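Local coordinates for protein UDP-galactopyranose mutase (Deinococcus radiodurans, PDB 3HDQ) that binds FAD and UDP-galactopyranose and probably interconverts the pyranose and furanose forms of UDP-galactose, at residues A75-H80 and T313-H318; Q118-P123 and N130-L135; E287-T292 and T320-E325. All blocks are in the same frame, centred on the assembly; numbering follows the deposited sequence.

Overall arrangement
Interactions 1 and 3 are neighbours, with centres about 11 Å apart; they touch through Val77 and Ile79 on Ser321 and through Glu287 near His317 and His318. Interaction 2 lies farther off, its centre about 22 Å from that of interaction 3 and 30 Å from that of interaction 1, yet Leu119 packs on Pro291. Along the chain interaction 2 is nested between the segments of interaction 1, and the segments of interactions 1 and 3 alternate. Interaction 1 ties the hairpin 71-79 to the loop entering strand 320-336. Strands 118-122 and 320-336 belong to one mixed sheet; Ile122 of interaction 2 touches the bound UDP-galactose and Glu325 of interaction 3 touches FAD, so the shared sheet reaches both ligands.

Interaction 1 (A75-H80 and T313-H318); sequences AGVLIH and TGQRHH
The single side-chain amide of Gln315 reads the backbone at two places, bonding Gly76 O and Leu78 N with its two polar atoms. Its NE2 donates to Gly76 O at 2.9 Å; NE2 lies in the plane of the Gly76 carbonyl, and Gly76 O lies close to the amide plane of Gln315. OE1 accepts from Leu78 N at 2.8 Å (N-H...O 158°) and from a water that also donates to Leu78 O and lies 2.7 Å from Thr313 OG1. CG anti to the backbone N (chi1 -174°) starts an extended chain toward the hairpin. An alanine here would probably leave Gly76 O and Leu78 N without these mates and open a gap beside Val77 CG1. The partner is the antiparallel hairpin of strands 71-72 and 78-79, whose turn runs against the loop after helix 309-313; Thr313 OG1 accepts from Gln315 N in an ST turn. Farther along, His317 NE2 donates to Ala75 O at 2.9 Å, a bent bond (139°) that meets the carbonyl from above its plane. Val77 CG2 sits over the centre of that imidazole, a CH-pi contact 3.8 Å from the centroid, while ND1 bonds Gln319 N and fixes the ring's rotation. Leu78 CD2 meets Thr313 CG2 at 3.8 Å.

Interaction 2 (Q118-P123 and N130-L135); sequences QLLPIP and NRLYGL
Arg131 reaches back from its helix and lays its guanidinium across Leu120, whose CD1 stands over the centre of one face, 3.5 Å from Arg131 CZ. The two side chains lie alongside each other and run in opposing senses, and a bend at chi3 (58°) turns NE out of the extended line of the arginine chain. Arg131 NH1 also makes a weak bond to Leu119 O (3.1 Å). A water donates to Leu119 O at 2.8 Å. The backbone of Arg131 takes part as well: its O accepts from Gln118 NE2 at 3.3 Å, a nearly straight bond (166°) that lies in the Gln118 amide plane but arrives from above the carbonyl plane.

Next comes Leu132, whose CD1 meets Leu120 CD2 at 3.8 Å, the two side chains crossing at about a right angle. Leu120 thus touches arginine through one methyl and leucine through the other. A water lies 2.7 Å from Leu132 O and also near Gln118 OE1, a second link between the glutamine amide and the last turn of the helix.

Strand 118-122 is an outermost strand of the mixed sheet, with Leu120 paired to Ala113 of strand 111-115, and helix 126-133 follows it closely in the chain. Leu132 is wedged onward against Val115 and against Leu171 and Lys174 of helix 159-184, while Ile122 of the strand touches the bound UDP-galactose.

Interaction 3 (E287-T292 and T320-E325); sequences EQLLPT and TSVVYE
A loop between two strands of the mixed sheet, running from strand 274-284 to strand 294-296, folds back so that Glu287 and Leu289 lie against Thr320 and Val322 at the start of strand 320-336. Leu289 supplies the apolar part. Its chi1 (-165°) carries CG away from the backbone N, chi2 (62°) leaves CD2 anti to CA, and CD2 then meets Val322 CG1 at 3.9 Å, with the leucine side chain nearly perpendicular to that of the valine. Thr320 packs against the loop backbone instead. Its CB is 3.7 Å from Glu287 O, and its CG2 approaches Leu289 N at 4.2 Å and Leu289 CB at 4.3 Å. That methyl lies between the backbone N and the carbonyl carbon of its own residue, leaving OG1 anti to the N (chi1 -170°).

Thr320 and Val322, two residues apart on the strand, both direct their CB toward the loop, whereas Ser321 between them turns to the far face. The strand itself is paired with strand 274-284 through Thr320 to His284 and Val322 to Glu282.

No direct hydrogen bond joins loop and strand, but Glu308 of strand 305-308 bridges them: its OE1 bonds both Leu289 N and Thr320 OG1, and its OE2 bonds Leu290 N, so one carboxylate grips the loop at two successive amides. At the other end of 320-325 the strand reaches the active-site region, where Glu325 touches FAD and forms a salt bridge with Arg305, a residue that binds UDP-galactose.

Interaction 1 (A75-H80 and T313-H318)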
ATOM      1  N   ALA A  75      13.734  -1.988   4.880  1.00 27.07           N
ATOM      2  CA  ALA A  75      14.806  -2.732   4.217  1.00 24.61           C
ATOM      3  C   ALA A  75      14.341  -3.439   2.947  1.00 23.22           C
ATOM      4  O   ALA A  75      15.148  -4.052   2.247  1.00 26.53           O
ATOM      5  CB  ALA A  75      15.427  -3.735   5.178  1.00 28.56           C
ATOM      6  N   GLY A  76      13.043  -3.376   2.664  1.00 20.35           N
ATOM      7  CA  GLY A  76      12.486  -4.064   1.513  1.00 18.90           C
ATOM      8  C   GLY A  76      12.099  -5.515   1.779  1.00 24.02           C
ATOM      9  O   GLY A  76      12.006  -6.316   0.849  1.00 23.24           O
ATOM     10  N   VAL A  77      11.884  -5.866   3.046  1.00 21.83           N
ATOM     11  CA  VAL A  77      11.424  -7.210   3.386  1.00 21.95           C
ATOM     12  C   VAL A  77       9.904  -7.218   3.605  1.00 21.71           C
ATOM     13  O   VAL A  77       9.375  -6.388   4.330  1.00 25.25           O
ATOM     14  CB  VAL A  77      12.140  -7.766   4.644  1.00 20.19           C
ATOM     15  CG1 VAL A  77      11.625  -9.172   4.983  1.00 23.01           C
ATOM     16  CG2 VAL A  77      13.648  -7.788   4.435  1.00 24.88           C
ATOM     17  N   LEU A  78       9.211  -8.145   2.956  1.00 23.62           N
ATOM     18  CA  LEU A  78       7.776  -8.319   3.154  1.00 22.54           C
ATOM     19  C   LEU A  78       7.486  -8.838   4.562  1.00 21.85           C
ATOM     20  O   LEU A  78       7.936  -9.917   4.918  1.00 26.91           O
ATOM     21  CB  LEU A  78       7.228  -9.299   2.115  1.00 20.62           C
ATOM     22  CG  LEU A  78       5.719  -9.556   2.097  1.00 21.69           C
ATOM     23  CD1 LEU A  78       4.933  -8.265   1.817  1.00 19.35           C
ATOM     24  CD2 LEU A  78       5.394 -10.621   1.067  1.00 21.61           C
ATOM     25  N   ILE A  79       6.748  -8.068   5.364  1.00 24.64           N
ATOM     26  CA  ILE A  79       6.455  -8.442   6.754  1.00 22.37           C
ATOM     27  C   ILE A  79       4.971  -8.364   7.090  1.00 25.04           C
ATOM     28  O   ILE A  79       4.163  -7.825   6.321  1.00 25.31           O
ATOM     29  CB  ILE A  79       7.140  -7.501   7.747  1.00 26.90           C
ATOM     30  CG1 ILE A  79       6.536  -6.096   7.598  1.00 27.20           C
ATOM     31  CG2 ILE A  79       8.645  -7.523   7.548  1.00 19.95           C
ATOM     32  CD1 ILE A  79       6.909  -5.125   8.664  1.00 22.70           C
ATOM     33  N   HIS A  80       4.618  -8.899   8.253  1.00 24.25           N
ATOM     34  CA  HIS A  80       3.269  -8.731   8.802  1.00 25.96           C
ATOM     35  C   HIS A  80       3.342  -7.846  10.040  1.00 26.58           C
ATOM     36  O   HIS A  80       3.792  -8.287  11.102  1.00 27.28           O
ATOM     37  CB  HIS A  80       2.652 -10.080   9.173  1.00 24.50           C
ATOM     38  CG  HIS A  80       2.723 -11.101   8.080  1.00 24.65           C
ATOM     39  ND1 HIS A  80       2.329 -12.411   8.258  1.00 22.87           N
ATOM     40  CD2 HIS A  80       3.155 -11.008   6.798  1.00 20.77           C
ATOM     41  CE1 HIS A  80       2.507 -13.079   7.131  1.00 24.94           C
ATOM     42  NE2 HIS A  80       3.007 -12.250   6.229  1.00 22.70           N
ATOM     43  N   THR A 313       7.055 -16.189   3.767  1.00 21.43           N
ATOM     44  CA  THR A 313       6.781 -15.608   2.455  1.00 27.12           C
ATOM     45  C   THR A 313       7.562 -16.277   1.327  1.00 25.41           C
ATOM     46  O   THR A 313       7.183 -16.190   0.167  1.00 25.57           O
ATOM     47  CB  THR A 313       7.143 -14.109   2.425  1.00 22.01           C
ATOM     48  OG1 THR A 313       8.559 -13.963   2.592  1.00 20.38           O
ATOM     49  CG2 THR A 313       6.421 -13.364   3.546  1.00 19.80           C
ATOM     50  N   GLY A 314       8.658 -16.936   1.667  1.00 27.05           N
ATOM     51  CA  GLY A 314       9.557 -17.440   0.646  1.00 29.24           C
ATOM     52  C   GLY A 314      10.360 -16.344  -0.054  1.00 27.29           C
ATOM     53  O   GLY A 314      11.082 -16.624  -0.994  1.00 24.39           O
ATOM     54  N   GLN A 315      10.236 -15.092   0.388  1.00 25.97           N
ATOM     55  CA  GLN A 315      11.001 -14.004  -0.225  1.00 25.27           C
ATOM     56  C   GLN A 315      12.509 -14.257  -0.194  1.00 32.44           C
ATOM     57  O   GLN A 315      13.043 -14.749   0.798  1.00 29.03           O
ATOM     58  CB  GLN A 315      10.712 -12.661   0.462  1.00 27.45           C
ATOM     59  CG  GLN A 315      11.373 -11.464  -0.216  1.00 24.00           C
ATOM     60  CD  GLN A 315      11.202 -10.166   0.553  1.00 27.70           C
ATOM     61  OE1 GLN A 315      10.774 -10.157   1.714  1.00 22.59           O
ATOM     62  NE2 GLN A 315      11.538  -9.051  -0.098  1.00 23.44           N
ATOM     63  N   ARG A 316      13.190 -13.894  -1.279  1.00 33.95           N
ATOM     64  CA  ARG A 316      14.653 -13.884  -1.318  1.00 27.36           C
ATOM     65  C   ARG A 316      15.190 -12.477  -1.019  1.00 30.79           C
ATOM     66  O   ARG A 316      14.697 -11.505  -1.571  1.00 32.64           O
ATOM     67  CB  ARG A 316      15.138 -14.338  -2.696  1.00 33.72           C
ATOM     68  CG  ARG A 316      16.645 -14.453  -2.798  1.00 47.09           C
ATOM     69  CD  ARG A 316      17.112 -14.724  -4.221  1.00 45.94           C
ATOM     70  NE  ARG A 316      18.537 -14.430  -4.355  1.00 55.94           N
ATOM     71  CZ  ARG A 316      19.301 -14.834  -5.365  1.00 51.96           C
ATOM     72  NH1 ARG A 316      18.783 -15.565  -6.346  1.00 50.13           N
ATOM     73  NH2 ARG A 316      20.586 -14.509  -5.391  1.00 50.11           N
ATOM     74  N   HIS A 317      16.205 -12.370  -0.169  1.00 24.26           N
ATOM     75  CA  HIS A 317      16.711 -11.069   0.254  1.00 28.72           C
ATOM     76  C   HIS A 317      18.017 -11.308   1.012  1.00 30.97           C
ATOM     77  O   HIS A 317      18.195 -12.365   1.604  1.00 32.45           O
ATOM     78  CB  HIS A 317      15.685 -10.403   1.176  1.00 26.98           C
ATOM     79  CG  HIS A 317      15.870  -8.925   1.351  1.00 28.95           C
ATOM     80  ND1 HIS A 317      16.889  -8.381   2.107  1.00 29.64           N
ATOM     81  CD2 HIS A 317      15.131  -7.875   0.910  1.00 25.52           C
ATOM     82  CE1 HIS A 317      16.783  -7.063   2.106  1.00 27.40           C
ATOM     83  NE2 HIS A 317      15.720  -6.731   1.391  1.00 26.22           N
ATOM     84  N   HIS A 318      18.930 -10.343   1.006  1.00 28.98           N
ATOM     85  CA  HIS A 318      20.227 -10.559   1.654  1.00 42.73           C
ATOM     86  C   HIS A 318      20.172 -10.223   3.137  1.00 38.00           C
ATOM     87  O   HIS A 318      21.078 -10.564   3.893  1.00 39.52           O
ATOM     88  CB  HIS A 318      21.351  -9.775   0.957  1.00 44.67           C
ATOM     89  CG  HIS A 318      21.277  -8.301   1.178  1.00 46.29           C
ATOM     90  ND1 HIS A 318      20.266  -7.523   0.658  1.00 50.47           N
ATOM     91  CD2 HIS A 318      22.083  -7.462   1.872  1.00 51.94           C
ATOM     92  CE1 HIS A 318      20.453  -6.264   1.019  1.00 54.16           C
ATOM     93  NE2 HIS A 318      21.548  -6.201   1.756  1.00 54.74           N
TER
HETATM   94  O   HOH W   1       9.618 -11.760   3.667  1.00 23.90           O

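Interaction 2 (Q118-P123 and N130-L135)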
ATOM      1  N   GLN A 118      16.809 -26.606  24.396  1.00 29.01           N
ATOM      2  CA  GLN A 118      16.728 -27.266  23.104  1.00 28.61           C
ATOM      3  C   GLN A 118      15.569 -26.689  22.311  1.00 29.98           C
ATOM      4  O   GLN A 118      14.620 -26.157  22.890  1.00 30.20           O
ATOM      5  CB  GLN A 118      16.446 -28.755  23.288  1.00 30.83           C
ATOM      6  CG  GLN A 118      17.457 -29.509  24.095  1.00 32.31           C
ATOM      7  CD  GLN A 118      16.870 -30.799  24.646  1.00 36.95           C
ATOM      8  OE1 GLN A 118      16.541 -30.880  25.828  1.00 34.26           O
ATOM      9  NE2 GLN A 118      16.702 -31.798  23.785  1.00 31.51           N
ATOM     10  N   LEU A 119      15.626 -26.833  20.990  1.00 34.81           N
ATOM     11  CA  LEU A 119      14.497 -26.483  20.131  1.00 31.63           C
ATOM     12  C   LEU A 119      13.732 -27.741  19.730  1.00 29.18           C
ATOM     13  O   LEU A 119      14.224 -28.572  18.968  1.00 30.82           O
ATOM     14  CB  LEU A 119      14.965 -25.698  18.906  1.00 33.48           C
ATOM     15  CG  LEU A 119      15.614 -24.363  19.272  1.00 32.24           C
ATOM     16  CD1 LEU A 119      16.166 -23.659  18.029  1.00 32.30           C
ATOM     17  CD2 LEU A 119      14.617 -23.477  20.017  1.00 25.09           C
ATOM     18  N   LEU A 120      12.524 -27.868  20.264  1.00 26.82           N
ATOM     19  CA  LEU A 120      11.745 -29.090  20.149  1.00 24.68           C
ATOM     20  C   LEU A 120      10.427 -28.826  19.447  1.00 20.71           C
ATOM     21  O   LEU A 120       9.836 -27.778  19.637  1.00 25.61           O
ATOM     22  CB  LEU A 120      11.476 -29.645  21.557  1.00 25.09           C
ATOM     23  CG  LEU A 120      12.389 -30.738  22.129  1.00 31.11           C
ATOM     24  CD1 LEU A 120      13.741 -30.770  21.430  1.00 29.37           C
ATOM     25  CD2 LEU A 120      12.545 -30.565  23.638  1.00 26.42           C
ATOM     26  N   PRO A 121       9.940 -29.797  18.661  1.00 26.78           N
ATOM     27  CA  PRO A 121       8.667 -29.615  17.963  1.00 25.40           C
ATOM     28  C   PRO A 121       7.500 -29.370  18.919  1.00 28.52           C
ATOM     29  O   PRO A 121       7.352 -30.068  19.930  1.00 26.66           O
ATOM     30  CB  PRO A 121       8.461 -30.957  17.242  1.00 26.88           C
ATOM     31  CG  PRO A 121       9.811 -31.584  17.186  1.00 24.48           C
ATOM     32  CD  PRO A 121      10.533 -31.120  18.401  1.00 27.01           C
ATOM     33  N   ILE A 122       6.699 -28.363  18.596  1.00 24.99           N
ATOM     34  CA  ILE A 122       5.368 -28.184  19.172  1.00 25.59           C
ATOM     35  C   ILE A 122       4.477 -28.038  17.950  1.00 24.94           C
ATOM     36  O   ILE A 122       4.836 -27.315  17.021  1.00 26.47           O
ATOM     37  CB  ILE A 122       5.300 -26.923  20.077  1.00 24.93           C
ATOM     38  CG1 ILE A 122       3.904 -26.737  20.662  1.00 26.59           C
ATOM     39  CG2 ILE A 122       5.720 -25.670  19.316  1.00 25.48           C
ATOM     40  CD1 ILE A 122       3.694 -27.469  21.961  1.00 28.16           C
ATOM     41  N   PRO A 123       3.346 -28.758  17.897  1.00 27.59           N
ATOM     42  CA  PRO A 123       2.737 -29.677  18.869  1.00 30.58           C
ATOM     43  C   PRO A 123       3.704 -30.734  19.411  1.00 26.99           C
ATOM     44  O   PRO A 123       4.595 -31.177  18.693  1.00 30.10           O
ATOM     45  CB  PRO A 123       1.645 -30.381  18.051  1.00 24.84           C
ATOM     46  CG  PRO A 123       1.352 -29.502  16.941  1.00 24.79           C
ATOM     47  CD  PRO A 123       2.619 -28.763  16.617  1.00 25.78           C
ATOM     48  N   ASN A 130      10.990 -38.165  22.852  1.00 24.29           N
ATOM     49  CA  ASN A 130      12.284 -38.814  22.785  1.00 26.17           C
ATOM     50  C   ASN A 130      13.428 -37.831  23.039  1.00 28.98           C
ATOM     51  O   ASN A 130      14.311 -38.099  23.838  1.00 28.37           O
ATOM     52  CB  ASN A 130      12.453 -39.551  21.451  1.00 26.14           C
ATOM     53  CG  ASN A 130      11.662 -40.863  21.406  1.00 30.78           C
ATOM     54  OD1 ASN A 130      11.303 -41.417  22.448  1.00 27.19           O
ATOM     55  ND2 ASN A 130      11.392 -41.359  20.202  1.00 26.35           N
ATOM     56  N   ARG A 131      13.394 -36.676  22.391  1.00 27.60           N
ATOM     57  CA  ARG A 131      14.501 -35.748  22.504  1.00 26.63           C
ATOM     58  C   ARG A 131      14.584 -35.115  23.884  1.00 29.29           C
ATOM     59  O   ARG A 131      15.685 -34.858  24.391  1.00 31.92           O
ATOM     60  CB  ARG A 131      14.458 -34.685  21.392  1.00 31.30           C
ATOM     61  CG  ARG A 131      14.738 -35.245  19.988  1.00 33.39           C
ATOM     62  CD  ARG A 131      14.688 -34.160  18.914  1.00 35.79           C
ATOM     63  NE  ARG A 131      15.657 -33.106  19.204  1.00 46.17           N
ATOM     64  CZ  ARG A 131      15.602 -31.863  18.729  1.00 47.66           C
ATOM     65  NH1 ARG A 131      14.613 -31.481  17.917  1.00 39.24           N
ATOM     66  NH2 ARG A 131      16.545 -30.995  19.076  1.00 44.50           N
ATOM     67  N   LEU A 132      13.429 -34.874  24.497  1.00 28.48           N
ATOM     68  CA  LEU A 132      13.386 -34.193  25.784  1.00 24.27           C
ATOM     69  C   LEU A 132      13.942 -35.068  26.904  1.00 30.76           C
ATOM     70  O   LEU A 132      14.719 -34.596  27.735  1.00 27.86           O
ATOM     71  CB  LEU A 132      11.956 -33.742  26.131  1.00 26.95           C
ATOM     72  CG  LEU A 132      11.829 -32.937  27.437  1.00 26.37           C
ATOM     73  CD1 LEU A 132      12.517 -31.589  27.305  1.00 25.30           C
ATOM     74  CD2 LEU A 132      10.379 -32.744  27.847  1.00 32.82           C
ATOM     75  N   TYR A 133      13.545 -36.340  26.925  1.00 28.83           N
ATOM     76  CA  TYR A 133      13.880 -37.235  28.040  1.00 31.49           C
ATOM     77  C   TYR A 133      14.997 -38.229  27.707  1.00 34.34           C
ATOM     78  O   TYR A 133      15.409 -39.021  28.559  1.00 33.96           O
ATOM     79  CB  TYR A 133      12.648 -38.021  28.482  1.00 29.65           C
ATOM     80  CG  TYR A 133      11.512 -37.189  29.032  1.00 27.13           C
ATOM     81  CD1 TYR A 133      11.713 -36.320  30.106  1.00 32.44           C
ATOM     82  CD2 TYR A 133      10.227 -37.295  28.505  1.00 25.79           C
ATOM     83  CE1 TYR A 133      10.668 -35.553  30.622  1.00 28.96           C
ATOM     84  CE2 TYR A 133       9.176 -36.531  29.019  1.00 27.46           C
ATOM     85  CZ  TYR A 133       9.407 -35.670  30.075  1.00 24.08           C
ATOM     86  OH  TYR A 133       8.382 -34.928  30.594  1.00 29.43           O
ATOM     87  N   GLY A 134      15.474 -38.193  26.466  1.00 35.71           N
ATOM     88  CA  GLY A 134      16.470 -39.144  26.002  1.00 29.71           C
ATOM     89  C   GLY A 134      15.919 -40.551  25.814  1.00 33.93           C
ATOM     90  O   GLY A 134      16.629 -41.530  26.037  1.00 32.17           O
ATOM     91  N   LEU A 135      14.657 -40.662  25.404  1.00 30.93           N
ATOM     92  CA  LEU A 135      14.031 -41.974  25.211  1.00 32.25           C
ATOM     93  C   LEU A 135      14.144 -42.459  23.770  1.00 33.42           C
ATOM     94  O   LEU A 135      14.630 -41.743  22.899  1.00 28.73           O
ATOM     95  CB  LEU A 135      12.553 -41.950  25.621  1.00 28.11           C
ATOM     96  CG  LEU A 135      12.202 -41.590  27.065  1.00 35.63           C
ATOM     97  CD1 LEU A 135      10.704 -41.325  27.215  1.00 33.37           C
ATOM     98  CD2 LEU A 135      12.649 -42.675  28.029  1.00 35.14           C
TER
HETATM   99  O   HOH W   2      15.754 -32.167  28.378  1.00 30.33           O
HETATM  100  O   HOH W   3      16.014 -28.510  16.843  1.00 38.51           O

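Interaction 3 (E287-T292 and T320-E325)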
ATOM      1  N   GLU A 287      21.120 -13.588   6.066  1.00 36.90           N
ATOM      2  CA  GLU A 287      20.041 -14.184   5.305  1.00 40.97           C
ATOM      3  C   GLU A 287      19.015 -14.873   6.194  1.00 35.18           C
ATOM      4  O   GLU A 287      17.840 -14.934   5.861  1.00 32.27           O
ATOM      5  CB  GLU A 287      20.593 -15.172   4.297  1.00 41.65           C
ATOM      6  CG  GLU A 287      21.463 -14.507   3.262  1.00 53.67           C
ATOM      7  CD  GLU A 287      21.245 -15.092   1.896  1.00 55.96           C
ATOM      8  OE1 GLU A 287      20.762 -16.245   1.827  1.00 61.75           O
ATOM      9  OE2 GLU A 287      21.540 -14.396   0.901  1.00 57.92           O
ATOM     10  N   GLN A 288      19.457 -15.393   7.324  1.00 36.15           N
ATOM     11  CA  GLN A 288      18.572 -16.218   8.125  1.00 33.93           C
ATOM     12  C   GLN A 288      18.959 -16.192   9.579  1.00 31.83           C
ATOM     13  O   GLN A 288      20.104 -16.441   9.928  1.00 36.72           O
ATOM     14  CB  GLN A 288      18.599 -17.655   7.629  1.00 25.79           C
ATOM     15  CG  GLN A 288      17.716 -18.572   8.433  1.00 28.91           C
ATOM     16  CD  GLN A 288      17.451 -19.870   7.712  1.00 34.41           C
ATOM     17  OE1 GLN A 288      17.136 -19.869   6.523  1.00 45.04           O
ATOM     18  NE2 GLN A 288      17.569 -20.984   8.422  1.00 24.97           N
ATOM     19  N   LEU A 289      17.986 -15.903  10.425  1.00 30.26           N
ATOM     20  CA  LEU A 289      18.223 -15.816  11.844  1.00 27.19           C
ATOM     21  C   LEU A 289      17.747 -17.077  12.552  1.00 28.87           C
ATOM     22  O   LEU A 289      18.389 -17.544  13.488  1.00 31.70           O
ATOM     23  CB  LEU A 289      17.492 -14.600  12.412  1.00 33.99           C
ATOM     24  CG  LEU A 289      17.931 -14.174  13.809  1.00 36.23           C
ATOM     25  CD1 LEU A 289      19.403 -13.785  13.775  1.00 39.85           C
ATOM     26  CD2 LEU A 289      17.083 -13.015  14.278  1.00 40.15           C
ATOM     27  N   LEU A 290      16.620 -17.625  12.112  1.00 26.57           N
ATOM     28  CA  LEU A 290      15.986 -18.723  12.831  1.00 27.87           C
ATOM     29  C   LEU A 290      16.001 -19.967  11.974  1.00 29.32           C
ATOM     30  O   LEU A 290      16.080 -19.873  10.754  1.00 28.54           O
ATOM     31  CB  LEU A 290      14.526 -18.390  13.182  1.00 23.54           C
ATOM     32  CG  LEU A 290      14.186 -17.095  13.924  1.00 33.62           C
ATOM     33  CD1 LEU A 290      12.671 -16.991  14.201  1.00 26.40           C
ATOM     34  CD2 LEU A 290      14.956 -16.992  15.217  1.00 27.59           C
ATOM     35  N   PRO A 291      15.904 -21.140  12.613  1.00 29.57           N
ATOM     36  CA  PRO A 291      15.798 -22.414  11.897  1.00 28.16           C
ATOM     37  C   PRO A 291      14.400 -22.714  11.335  1.00 30.13           C
ATOM     38  O   PRO A 291      14.329 -23.504  10.407  1.00 31.20           O
ATOM     39  CB  PRO A 291      16.192 -23.453  12.956  1.00 33.16           C
ATOM     40  CG  PRO A 291      15.922 -22.795  14.270  1.00 31.34           C
ATOM     41  CD  PRO A 291      16.063 -21.314  14.069  1.00 32.98           C
ATOM     42  N   THR A 292      13.327 -22.127  11.869  1.00 29.83           N
ATOM     43  CA  THR A 292      11.980 -22.283  11.275  1.00 28.51           C
ATOM     44  C   THR A 292      11.262 -20.955  11.290  1.00 27.45           C
ATOM     45  O   THR A 292      11.806 -19.963  11.765  1.00 28.15           O
ATOM     46  CB  THR A 292      11.035 -23.219  12.072  1.00 23.36           C
ATOM     47  OG1 THR A 292      11.248 -23.029  13.479  1.00 28.67           O
ATOM     48  CG2 THR A 292      11.224 -24.650  11.715  1.00 27.12           C
ATOM     49  N   THR A 320      17.230 -10.014   6.655  1.00 26.13           N
ATOM     50  CA  THR A 320      16.069 -10.716   7.161  1.00 28.92           C
ATOM     51  C   THR A 320      15.380  -9.866   8.219  1.00 29.49           C
ATOM     52  O   THR A 320      16.039  -9.149   8.975  1.00 32.81           O
ATOM     53  CB  THR A 320      16.440 -12.115   7.726  1.00 31.08           C
ATOM     54  OG1 THR A 320      15.249 -12.860   7.993  1.00 25.44           O
ATOM     55  CG2 THR A 320      17.240 -11.996   8.999  1.00 29.29           C
ATOM     56  N   SER A 321      14.051  -9.920   8.242  1.00 21.95           N
ATOM     57  CA  SER A 321      13.274  -9.204   9.249  1.00 26.09           C
ATOM     58  C   SER A 321      12.476 -10.157  10.136  1.00 26.68           C
ATOM     59  O   SER A 321      11.856 -11.112   9.658  1.00 23.04           O
ATOM     60  CB  SER A 321      12.323  -8.193   8.600  1.00 24.78           C
ATOM     61  OG  SER A 321      13.038  -7.155   7.981  1.00 27.91           O
ATOM     62  N   VAL A 322      12.484  -9.867  11.431  1.00 25.62           N
ATOM     63  CA  VAL A 322      11.790 -10.683  12.414  1.00 27.85           C
ATOM     64  C   VAL A 322      10.915  -9.813  13.312  1.00 29.09           C
ATOM     65  O   VAL A 322      11.112  -8.595  13.399  1.00 25.25           O
ATOM     66  CB  VAL A 322      12.790 -11.450  13.308  1.00 24.85           C
ATOM     67  CG1 VAL A 322      13.711 -12.299  12.468  1.00 23.58           C
ATOM     68  CG2 VAL A 322      13.589 -10.478  14.176  1.00 22.75           C
ATOM     69  N   VAL A 323       9.959 -10.453  13.985  1.00 26.83           N
ATOM     70  CA  VAL A 323       9.122  -9.783  14.967  1.00 23.94           C
ATOM     71  C   VAL A 323       9.049 -10.569  16.280  1.00 27.55           C
ATOM     72  O   VAL A 323       8.871 -11.794  16.279  1.00 24.10           O
ATOM     73  CB  VAL A 323       7.687  -9.553  14.434  1.00 27.57           C
ATOM     74  CG1 VAL A 323       6.983 -10.887  14.183  1.00 20.28           C
ATOM     75  CG2 VAL A 323       6.896  -8.698  15.412  1.00 21.32           C
ATOM     76  N   TYR A 324       9.196  -9.844  17.387  1.00 24.84           N
ATOM     77  CA  TYR A 324       8.981 -10.358  18.742  1.00 23.70           C
ATOM     78  C   TYR A 324       7.636  -9.863  19.281  1.00 28.27           C
ATOM     79  O   TYR A 324       7.359  -8.667  19.253  1.00 24.20           O
ATOM     80  CB  TYR A 324      10.085  -9.856  19.672  1.00 24.98           C
ATOM     81  CG  TYR A 324      11.459 -10.416  19.356  1.00 26.18           C
ATOM     82  CD1 TYR A 324      11.955 -11.513  20.043  1.00 22.93           C
ATOM     83  CD2 TYR A 324      12.259  -9.840  18.373  1.00 27.90           C
ATOM     84  CE1 TYR A 324      13.206 -12.024  19.761  1.00 31.21           C
ATOM     85  CE2 TYR A 324      13.520 -10.346  18.082  1.00 27.85           C
ATOM     86  CZ  TYR A 324      13.984 -11.439  18.781  1.00 30.51           C
ATOM     87  OH  TYR A 324      15.224 -11.961  18.502  1.00 34.64           O
ATOM     88  N   GLU A 325       6.809 -10.781  19.779  1.00 26.66           N
ATOM     89  CA  GLU A 325       5.509 -10.419  20.337  1.00 30.59           C
ATOM     90  C   GLU A 325       5.484 -10.384  21.866  1.00 32.61           C
ATOM     91  O   GLU A 325       5.792 -11.374  22.530  1.00 30.74           O
ATOM     92  CB  GLU A 325       4.426 -11.388  19.868  1.00 29.81           C
ATOM     93  CG  GLU A 325       4.111 -11.346  18.406  1.00 28.51           C
ATOM     94  CD  GLU A 325       3.234 -12.508  18.001  1.00 34.39           C
ATOM     95  OE1 GLU A 325       3.711 -13.352  17.219  1.00 38.78           O
ATOM     96  OE2 GLU A 325       2.082 -12.594  18.485  1.00 38.25           O
TER